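Local coordinates for protein acyl-CoA dehydrogenase FadE3 (Mycobacterium smegmatis, PDB 4IV6) that belongs to the acyl-CoA dehydrogenase family of flavoproteins and binds dihydroflavine-adenine dinucleotide in a four-chain assembly, at residues B[147-152]-B[219-224]; B[185-190]-B[223-228]; B[19-24]-B[76-81]. All coordinates share one frame; numbering follows the deposited sequence. Where two conformers were deposited one is given.

In the fold
Contacts 1 and 2 both belong to the beta region between the helical parts of the acyl-CoA dehydrogenase fold, and they end on the same stretch of chain, sharing V223 and S224. Contact 1 is a regular antiparallel strand pair, partly buried, with an apolar face and a charged one. In contact 2 the chain just after that pair adds to the edge of another sheet, fully buried, through two backbone bonds, a water and leucines; Y149 packs on L187 between them. Contact 3 lies on the opposite side of the chain's centre, where two near-parallel helices meet through a valine knob and a largely buried polar cluster, with side-chain rather than backbone hydrogen bonds between them.

Contact 1: B[147-152]-B[219-224]; sequences DDYVIN and ARVPVS
Four backbone hydrogen bonds zip 148-152 to 219-222, two at the Y149-V221 pair and two at the I151-A219 pair. The shortest runs from Y149 N to V221 O, 2.7 Å, with the donor nearly along the C=O axis; the amide of A219 meets I151 O in the carbonyl plane, on a lone pair, at 2.9 Å. On the face carrying Y149, I151, A219 and V221, the CD1 tip of I151 crosses obliquely to V221 CG2, which also touches Y149 CB. The Y149 ring reaches past V221 to V223, whose CG1 sits over one ring face in a CH-pi contact, 4.1 Å from the ring centroid and offset toward the rim.

This is an antiparallel pair in the five-stranded sheet of the middle domain, in which strand 148-159 also pairs with 141-145 and 211-216. Where the pairing ends, the chain turns into a short 3-10 segment, and V223 N donates to D147 O at 2.9 Å, approaching from above the carbonyl plane.

V150 and R220 share the other face. R220 is bent at chi3 (102°), so its guanidinium lies alongside V150, with V150 CG2 over one face, 3.6 Å from R220 NH1. At the guanidinium edge D148 OD2 makes a long salt bridge of 3.5 Å to R220 NE, the two planes steeply inclined at 70°. The stronger partner of R220 is D145, which takes NH1 in a salt bridge.

L187 CD1 of strand 184-190 covers the Y149 ring face opposite V223, while S225 and L226 touch the rim of this side chain and its hydroxyl hydrogen-bonds to E231 OE2. V189 of that same strand packs against both I151 and V221.

Contact 2: B[185-190]-B[223-228]; sequences SILLVE and VSSLLG
A single beta bridge, L187 with L226, joins the edge of one sheet to an irregular loop in the buried interior of the acyl-CoA dehydrogenase fold. Strand 184-190 is an outermost strand of the three-stranded sheet it forms with 166-172 and 122-125, and the loop leads from strand 219-222 toward helix 234-270. After a 3-10 turn at 223-225 the chain runs briefly along the strand, held by two backbone hydrogen bonds. L188 N points almost straight at S225 O, 2.8 Å away with an N-H...O angle of 178°, although it stands above the carbonyl plane. L227 N returns the bond to I186 O at 2.9 Å, this time in the carbonyl plane.

Aliphatic side chains pack around these two bonds. L226 starts away from the strand, but with CG anti to its backbone N (chi1 176°) and a bend at chi2 (63°) its CD1 comes back to it, meeting L187 CD2 at 3.8 Å and also touching S185 CB; the two leucines cross obliquely. L227 leaves toward the strand and lies side by side with I186, pointing the same way, with CD2 of the leucine against I186 CG2 at 4.0 Å. L98 and F102 of helix 83-102 pack on L227, and L99 on L188, so L188 and L227 are packed against that helix.

S225 CB presses against L188 O at 3.3 Å, while its OG, in the crowded position between backbone N and carbonyl carbon, bonds back to P222 O. On the strand, S185 turns its OG to T173 and to the amide of G232. One water bridges the two backbones past the direct bond of L227 N: it accepts from I186 N at 2.9 Å and lies 2.8 Å from L227 O.

Contact 3: B[19-24]-B[76-81]; sequences HDFVEK and EELARG
Two near-parallel helices of the N-terminal helical domain, 9-26 and 68-81, pack here with segment axes 8.9 Å apart and only 7° from parallel. V22 is the knob in a knobs-into-holes arrangement, set among E77, L78, R80 and G81. Its CG1 rests 3.4 Å from G81 CA, a close approach that a glycine permits, while CG2 lies over the E77 carbonyl oxygen. To one side F21 presents its ring edge to L78 CD2; helix 41-50 covers F21.

A polar cluster lines the other side. H19, with CG anti to its backbone N, donates its ND1-H to E77 OE1 at 2.9 Å; the oxygen lies near the imidazole plane, while ND1 stands above that of the carboxylate. E77 OE2 is held by R258 of helix 234-270, which probably keeps this glutamate charged. The H19 ring lies 22° from the R80 guanidinium plane, with CE1 over one face. R80 NH1 also salt-bridges E262, and E23 OE2 K27. R80, extended from CG to NE, grips E23 end-on: NH2 meets the anti lone pair of E23 OE2 at 2.8 Å, and NH1 reaches that same oxygen at 3.0 Å from above the carboxylate plane.

Contact 1: B[147-152]-B[219-224]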
loop_
_atom_site.group_PDB
_atom_site.type_symbol
_atom_site.label_atom_id
_atom_site.label_comp_id
_atom_site.label_asym_id
_atom_site.label_seq_id
_atom_site.Cartn_x
_atom_site.Cartn_y
_atom_site.Cartn_z
ATOM N N ASP B 147 4.475 42.237 -38.269
ATOM C CA ASP B 147 4.613 40.833 -38.608
ATOM C C ASP B 147 5.464 40.069 -37.634
ATOM O O ASP B 147 5.982 39.016 -37.984
ATOM C CB ASP B 147 5.170 40.673 -40.009
ATOM C CG ASP B 147 4.277 41.318 -41.058
ATOM O OD1 ASP B 147 3.032 41.143 -41.006
ATOM O OD2 ASP B 147 4.838 42.008 -41.920
ATOM N N ASP B 148 5.579 40.589 -36.409
ATOM C CA ASP B 148 6.215 39.883 -35.302
ATOM C C ASP B 148 5.232 39.605 -34.176
ATOM O O ASP B 148 4.244 40.307 -33.999
ATOM C CB ASP B 148 7.363 40.705 -34.680
ATOM C CG ASP B 148 8.587 40.810 -35.574
ATOM O OD1 ASP B 148 8.905 39.862 -36.370
ATOM O OD2 ASP B 148 9.258 41.866 -35.437
ATOM N N TYR B 149 5.545 38.577 -33.403
ATOM C CA TYR B 149 5.076 38.481 -32.032
ATOM C C TYR B 149 6.180 39.038 -31.134
ATOM O O TYR B 149 7.360 38.794 -31.377
ATOM C CB TYR B 149 4.776 37.040 -31.632
ATOM C CG TYR B 149 3.540 36.439 -32.266
ATOM C CD1 TYR B 149 2.269 36.862 -31.919
ATOM C CD2 TYR B 149 3.654 35.397 -33.173
ATOM C CE1 TYR B 149 1.137 36.263 -32.475
ATOM C CE2 TYR B 149 2.534 34.809 -33.735
ATOM C CZ TYR B 149 1.283 35.238 -33.383
ATOM O OH TYR B 149 0.194 34.615 -33.969
ATOM N N VAL B 150 5.768 39.790 -30.120
ATOM C CA VAL B 150 6.629 40.238 -29.062
ATOM C C VAL B 150 6.309 39.430 -27.821
ATOM O O VAL B 150 5.203 39.515 -27.281
ATOM C CB VAL B 150 6.442 41.719 -28.740
ATOM C CG1 VAL B 150 7.484 42.143 -27.717
ATOM C CG2 VAL B 150 6.558 42.556 -30.017
ATOM N N ILE B 151 7.309 38.670 -27.377
ATOM C CA ILE B 151 7.172 37.748 -26.250
ATOM C C ILE B 151 7.783 38.325 -24.975
ATOM O O ILE B 151 8.963 38.749 -24.957
ATOM C CB ILE B 151 7.846 36.391 -26.565
ATOM C CG1 ILE B 151 7.355 35.814 -27.900
ATOM C CG2 ILE B 151 7.596 35.382 -25.467
ATOM C CD1 ILE B 151 8.146 34.604 -28.380
ATOM N N ASN B 152 6.968 38.287 -23.902
ATOM C CA ASN B 152 7.392 38.630 -22.568
ATOM C C ASN B 152 6.927 37.613 -21.549
ATOM O O ASN B 152 5.773 37.184 -21.572
ATOM C CB ASN B 152 6.801 39.994 -22.188
ATOM C CG ASN B 152 7.501 41.127 -22.886
ATOM O OD1 ASN B 152 8.637 41.434 -22.555
ATOM N ND2 ASN B 152 6.836 41.750 -23.874
ATOM N N ALA B 219 11.016 39.910 -26.684
ATOM C CA ALA B 219 11.642 38.940 -27.615
ATOM C C ALA B 219 10.794 38.821 -28.867
ATOM O O ALA B 219 9.645 38.324 -28.819
ATOM C CB ALA B 219 11.789 37.580 -26.965
ATOM N N ARG B 220 11.357 39.263 -29.988
ATOM C CA ARG B 220 10.630 39.340 -31.251
ATOM C C ARG B 220 10.830 38.089 -32.100
ATOM O O ARG B 220 11.958 37.707 -32.375
ATOM C CB ARG B 220 11.106 40.553 -32.050
ATOM C CG ARG B 220 11.077 41.862 -31.276
ATOM C CD ARG B 220 11.330 43.039 -32.216
ATOM N NE ARG B 220 10.074 43.687 -32.525
ATOM C CZ ARG B 220 9.448 44.467 -31.655
ATOM N NH1 ARG B 220 8.297 45.015 -31.978
ATOM N NH2 ARG B 220 9.994 44.691 -30.453
ATOM N N VAL B 221 9.739 37.463 -32.506
ATOM C CA VAL B 221 9.773 36.368 -33.472
ATOM C C VAL B 221 8.764 36.697 -34.562
ATOM O O VAL B 221 7.809 37.400 -34.326
ATOM C CB VAL B 221 9.441 35.012 -32.833
ATOM C CG1 VAL B 221 10.428 34.704 -31.726
ATOM C CG2 VAL B 221 8.006 34.967 -32.317
ATOM N N PRO B 222 8.982 36.202 -35.777
ATOM C CA PRO B 222 8.001 36.480 -36.798
ATOM C C PRO B 222 6.687 35.743 -36.537
ATOM O O PRO B 222 6.677 34.691 -35.865
ATOM C CB PRO B 222 8.675 36.010 -38.096
ATOM C CG PRO B 222 9.805 35.140 -37.693
ATOM C CD PRO B 222 10.139 35.442 -36.267
ATOM N N VAL B 223 5.587 36.298 -37.044
ATOM C CA VAL B 223 4.256 35.681 -36.823
ATOM C C VAL B 223 4.149 34.294 -37.422
ATOM O O VAL B 223 3.355 33.478 -36.947
ATOM C CB VAL B 223 3.054 36.557 -37.268
ATOM C CG1 VAL B 223 2.984 37.803 -36.391
ATOM C CG2 VAL B 223 3.110 36.920 -38.752
ATOM N N SER B 224 5.005 33.999 -38.412
ATOM C CA SER B 224 5.088 32.646 -38.987
ATOM C C SER B 224 5.568 31.588 -37.981
ATOM O O SER B 224 5.493 30.390 -38.249
ATOM C CB SER B 224 5.998 32.670 -40.224
ATOM O OG SER B 224 7.350 32.912 -39.851
#

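Contact 2: B[185-190]-B[223-228]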
loop_
_atom_site.group_PDB
_atom_site.type_symbol
_atom_site.label_atom_id
_atom_site.label_comp_id
_atom_site.label_asym_id
_atom_site.label_seq_id
_atom_site.Cartn_x
_atom_site.Cartn_y
_atom_site.Cartn_z
ATOM N N SER B 185 -1.749 29.752 -27.418
ATOM C CA SER B 185 -1.211 29.203 -28.643
ATOM C C SER B 185 0.161 28.638 -28.386
ATOM O O SER B 185 0.722 28.814 -27.305
ATOM C CB SER B 185 -1.099 30.298 -29.720
ATOM O OG SER B 185 -2.339 30.970 -29.874
ATOM N N ILE B 186 0.705 27.964 -29.386
ATOM C CA ILE B 186 2.068 27.480 -29.330
ATOM C C ILE B 186 2.870 28.146 -30.442
ATOM O O ILE B 186 2.429 28.180 -31.590
ATOM C CB ILE B 186 2.105 25.966 -29.467
ATOM C CG1 ILE B 186 1.460 25.304 -28.230
ATOM C CG2 ILE B 186 3.543 25.489 -29.658
ATOM C CD1 ILE B 186 1.270 23.800 -28.392
ATOM N N LEU B 187 4.021 28.704 -30.086
ATOM C CA LEU B 187 4.914 29.330 -31.040
ATOM C C LEU B 187 6.214 28.552 -31.065
ATOM O O LEU B 187 6.691 28.091 -30.014
ATOM C CB LEU B 187 5.211 30.794 -30.665
ATOM C CG LEU B 187 4.069 31.808 -30.453
ATOM C CD1 LEU B 187 4.643 33.219 -30.299
ATOM C CD2 LEU B 187 3.054 31.799 -31.557
ATOM N N LEU B 188 6.777 28.392 -32.261
ATOM C CA LEU B 188 8.060 27.739 -32.441
ATOM C C LEU B 188 9.120 28.833 -32.397
ATOM O O LEU B 188 9.292 29.550 -33.333
ATOM C CB LEU B 188 8.105 27.008 -33.789
ATOM C CG LEU B 188 6.931 26.052 -34.027
ATOM C CD1 LEU B 188 6.955 25.497 -35.426
ATOM C CD2 LEU B 188 6.996 24.943 -33.018
ATOM N N VAL B 189 9.815 28.939 -31.282
ATOM C CA VAL B 189 10.726 30.037 -30.992
ATOM C C VAL B 189 12.178 29.596 -31.098
ATOM O O VAL B 189 12.604 28.663 -30.411
ATOM C CB VAL B 189 10.470 30.508 -29.548
ATOM C CG1 VAL B 189 11.382 31.671 -29.167
ATOM C CG2 VAL B 189 9.004 30.911 -29.429
ATOM N N GLU B 190 12.929 30.282 -31.942
ATOM C CA GLU B 190 14.366 30.119 -31.998
ATOM C C GLU B 190 15.069 31.006 -30.946
ATOM O O GLU B 190 14.447 31.842 -30.289
ATOM C CB GLU B 190 14.885 30.453 -33.417
ATOM C CG GLU B 190 14.184 29.648 -34.491
ATOM C CD GLU B 190 14.728 29.909 -35.889
ATOM O OE1 GLU B 190 15.590 30.785 -36.076
ATOM O OE2 GLU B 190 14.292 29.231 -36.803
ATOM N N VAL B 223 5.587 36.298 -37.044
ATOM C CA VAL B 223 4.256 35.681 -36.823
ATOM C C VAL B 223 4.149 34.294 -37.422
ATOM O O VAL B 223 3.355 33.478 -36.947
ATOM C CB VAL B 223 3.054 36.557 -37.268
ATOM C CG1 VAL B 223 2.984 37.803 -36.391
ATOM C CG2 VAL B 223 3.110 36.920 -38.752
ATOM N N SER B 224 5.005 33.999 -38.412
ATOM C CA SER B 224 5.088 32.646 -38.987
ATOM C C SER B 224 5.568 31.588 -37.981
ATOM O O SER B 224 5.493 30.390 -38.249
ATOM C CB SER B 224 5.998 32.670 -40.224
ATOM O OG SER B 224 7.350 32.912 -39.851
ATOM N N SER B 225 6.039 32.014 -36.808
ATOM C CA SER B 225 6.420 31.062 -35.757
ATOM C C SER B 225 5.223 30.334 -35.152
ATOM O O SER B 225 5.404 29.336 -34.462
ATOM C CB SER B 225 7.171 31.773 -34.625
ATOM O OG SER B 225 6.331 32.724 -34.004
ATOM N N LEU B 226 4.017 30.852 -35.379
ATOM C CA LEU B 226 2.802 30.244 -34.856
ATOM C C LEU B 226 2.700 28.823 -35.343
ATOM O O LEU B 226 2.895 28.552 -36.525
ATOM C CB LEU B 226 1.551 31.024 -35.305
ATOM C CG LEU B 226 0.213 30.409 -34.877
ATOM C CD1 LEU B 226 0.027 30.347 -33.354
ATOM C CD2 LEU B 226 -0.937 31.154 -35.524
ATOM N N LEU B 227 2.414 27.893 -34.443
ATOM C CA LEU B 227 2.188 26.503 -34.853
ATOM C C LEU B 227 0.757 26.392 -35.337
ATOM O O LEU B 227 -0.174 26.526 -34.556
ATOM C CB LEU B 227 2.433 25.533 -33.696
ATOM C CG LEU B 227 2.146 24.050 -33.991
ATOM C CD1 LEU B 227 3.160 23.475 -34.974
ATOM C CD2 LEU B 227 2.149 23.269 -32.689
ATOM N N GLY B 228 0.599 26.129 -36.617
ATOM C CA GLY B 228 -0.706 26.061 -37.280
ATOM C C GLY B 228 -1.099 27.413 -37.846
ATOM O O GLY B 228 -0.354 28.396 -37.709
HETATM O O HOH W 1 -0.632 26.985 -31.803
#

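Contact 3: B[19-24]-B[76-81]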
loop_
_atom_site.group_PDB
_atom_site.type_symbol
_atom_site.label_atom_id
_atom_site.label_comp_id
_atom_site.label_asym_id
_atom_site.label_seq_id
_atom_site.Cartn_x
_atom_site.Cartn_y
_atom_site.Cartn_z
ATOM N N HIS B 19 20.038 -1.238 -27.097
ATOM C CA HIS B 19 20.449 -2.107 -25.988
ATOM C C HIS B 19 21.967 -2.299 -25.919
ATOM O O HIS B 19 22.571 -2.212 -24.848
ATOM C CB HIS B 19 19.781 -3.463 -26.147
ATOM C CG HIS B 19 20.107 -4.424 -25.063
ATOM N ND1 HIS B 19 19.348 -4.530 -23.917
ATOM C CD2 HIS B 19 21.083 -5.357 -24.959
ATOM C CE1 HIS B 19 19.855 -5.472 -23.141
ATOM N NE2 HIS B 19 20.909 -5.989 -23.750
ATOM N N ASP B 20 22.573 -2.574 -27.078
ATOM C CA ASP B 20 24.021 -2.748 -27.176
ATOM C C ASP B 20 24.770 -1.476 -26.824
ATOM O O ASP B 20 25.770 -1.515 -26.123
ATOM C CB ASP B 20 24.406 -3.199 -28.582
ATOM C CG ASP B 20 24.068 -4.633 -28.817
ATOM O OD1 ASP B 20 23.587 -5.259 -27.844
ATOM O OD2 ASP B 20 24.296 -5.142 -29.938
ATOM N N PHE B 21 24.276 -0.347 -27.313
ATOM C CA PHE B 21 24.828 0.973 -27.001
ATOM C C PHE B 21 24.781 1.199 -25.497
ATOM O O PHE B 21 25.745 1.683 -24.903
ATOM C CB PHE B 21 24.015 2.044 -27.738
ATOM C CG PHE B 21 24.141 3.447 -27.191
ATOM C CD1 PHE B 21 25.296 4.167 -27.352
ATOM C CD2 PHE B 21 23.053 4.074 -26.618
ATOM C CE1 PHE B 21 25.393 5.475 -26.870
ATOM C CE2 PHE B 21 23.137 5.380 -26.146
ATOM C CZ PHE B 21 24.300 6.081 -26.287
ATOM N N VAL B 22 23.677 0.787 -24.879
ATOM C CA VAL B 22 23.524 0.947 -23.436
ATOM C C VAL B 22 24.531 0.057 -22.686
ATOM O O VAL B 22 25.229 0.541 -21.803
ATOM C CB VAL B 22 22.075 0.727 -22.999
ATOM C CG1 VAL B 22 21.967 0.449 -21.492
ATOM C CG2 VAL B 22 21.248 1.922 -23.392
ATOM N N GLU B 23 24.607 -1.213 -23.057
ATOM C CA GLU B 23 25.518 -2.138 -22.424
ATOM C C GLU B 23 26.994 -1.770 -22.628
ATOM O O GLU B 23 27.739 -1.799 -21.689
ATOM C CB GLU B 23 25.278 -3.570 -22.910
ATOM C CG GLU B 23 23.925 -4.154 -22.527
ATOM C CD GLU B 23 23.801 -4.307 -21.024
ATOM O OE1 GLU B 23 24.626 -5.004 -20.441
ATOM O OE2 GLU B 23 22.912 -3.660 -20.438
ATOM N N LYS B 24 27.395 -1.402 -23.840
ATOM C CA LYS B 24 28.827 -1.211 -24.145
ATOM C C LYS B 24 29.321 0.223 -23.953
ATOM O O LYS B 24 30.470 0.446 -23.562
ATOM C CB LYS B 24 29.129 -1.626 -25.577
ATOM C CG LYS B 24 28.643 -3.018 -25.977
ATOM C CD LYS B 24 29.317 -4.121 -25.200
ATOM C CE LYS B 24 28.764 -5.503 -25.596
ATOM N NZ LYS B 24 29.028 -5.857 -27.018
ATOM N N GLU B 76 12.598 2.919 -23.563
ATOM C CA GLU B 76 12.774 2.096 -22.386
ATOM C C GLU B 76 14.237 1.611 -22.279
ATOM O O GLU B 76 14.808 1.639 -21.204
ATOM C CB GLU B 76 11.814 0.911 -22.428
ATOM C CG GLU B 76 11.981 -0.065 -21.266
ATOM C CD GLU B 76 11.115 -1.301 -21.402
ATOM O OE1 GLU B 76 11.530 -2.205 -22.156
ATOM O OE2 GLU B 76 10.053 -1.370 -20.725
ATOM N N GLU B 77 14.832 1.191 -23.400
ATOM C CA GLU B 77 16.206 0.720 -23.400
ATOM C C GLU B 77 17.144 1.811 -22.965
ATOM O O GLU B 77 18.045 1.578 -22.158
ATOM C CB GLU B 77 16.653 0.236 -24.772
ATOM C CG GLU B 77 16.078 -1.097 -25.219
ATOM C CD GLU B 77 16.403 -2.286 -24.327
ATOM O OE1 GLU B 77 17.461 -2.334 -23.618
ATOM O OE2 GLU B 77 15.534 -3.183 -24.344
ATOM N N LEU B 78 16.948 3.000 -23.522
ATOM C CA LEU B 78 17.754 4.158 -23.159
ATOM C C LEU B 78 17.669 4.429 -21.673
ATOM O O LEU B 78 18.711 4.591 -21.001
ATOM C CB LEU B 78 17.304 5.383 -23.942
ATOM C CG LEU B 78 17.708 5.456 -25.400
ATOM C CD1 LEU B 78 17.076 6.670 -26.016
ATOM C CD2 LEU B 78 19.215 5.536 -25.532
ATOM N N ALA B 79 16.434 4.458 -21.159
ATOM C CA ALA B 79 16.199 4.774 -19.733
ATOM C C ALA B 79 16.723 3.733 -18.784
ATOM O O ALA B 79 17.179 4.071 -17.682
ATOM C CB ALA B 79 14.730 5.045 -19.456
ATOM N N ARG B 80 16.671 2.468 -19.204
ATOM C CA ARG B 80 17.297 1.407 -18.481
ATOM C C ARG B 80 18.783 1.702 -18.209
ATOM O O ARG B 80 19.268 1.517 -17.092
ATOM C CB ARG B 80 17.123 0.114 -19.259
ATOM C CG ARG B 80 17.744 -1.131 -18.651
ATOM C CD ARG B 80 17.567 -2.285 -19.656
ATOM N NE ARG B 80 18.444 -3.380 -19.283
ATOM C CZ ARG B 80 19.688 -3.558 -19.699
ATOM N NH1 ARG B 80 20.340 -4.592 -19.226
ATOM N NH2 ARG B 80 20.248 -2.809 -20.636
ATOM N N GLY B 81 19.501 2.180 -19.222
ATOM C CA GLY B 81 20.900 2.580 -19.008
ATOM C C GLY B 81 21.053 3.857 -18.186
ATOM O O GLY B 81 21.855 3.933 -17.263
#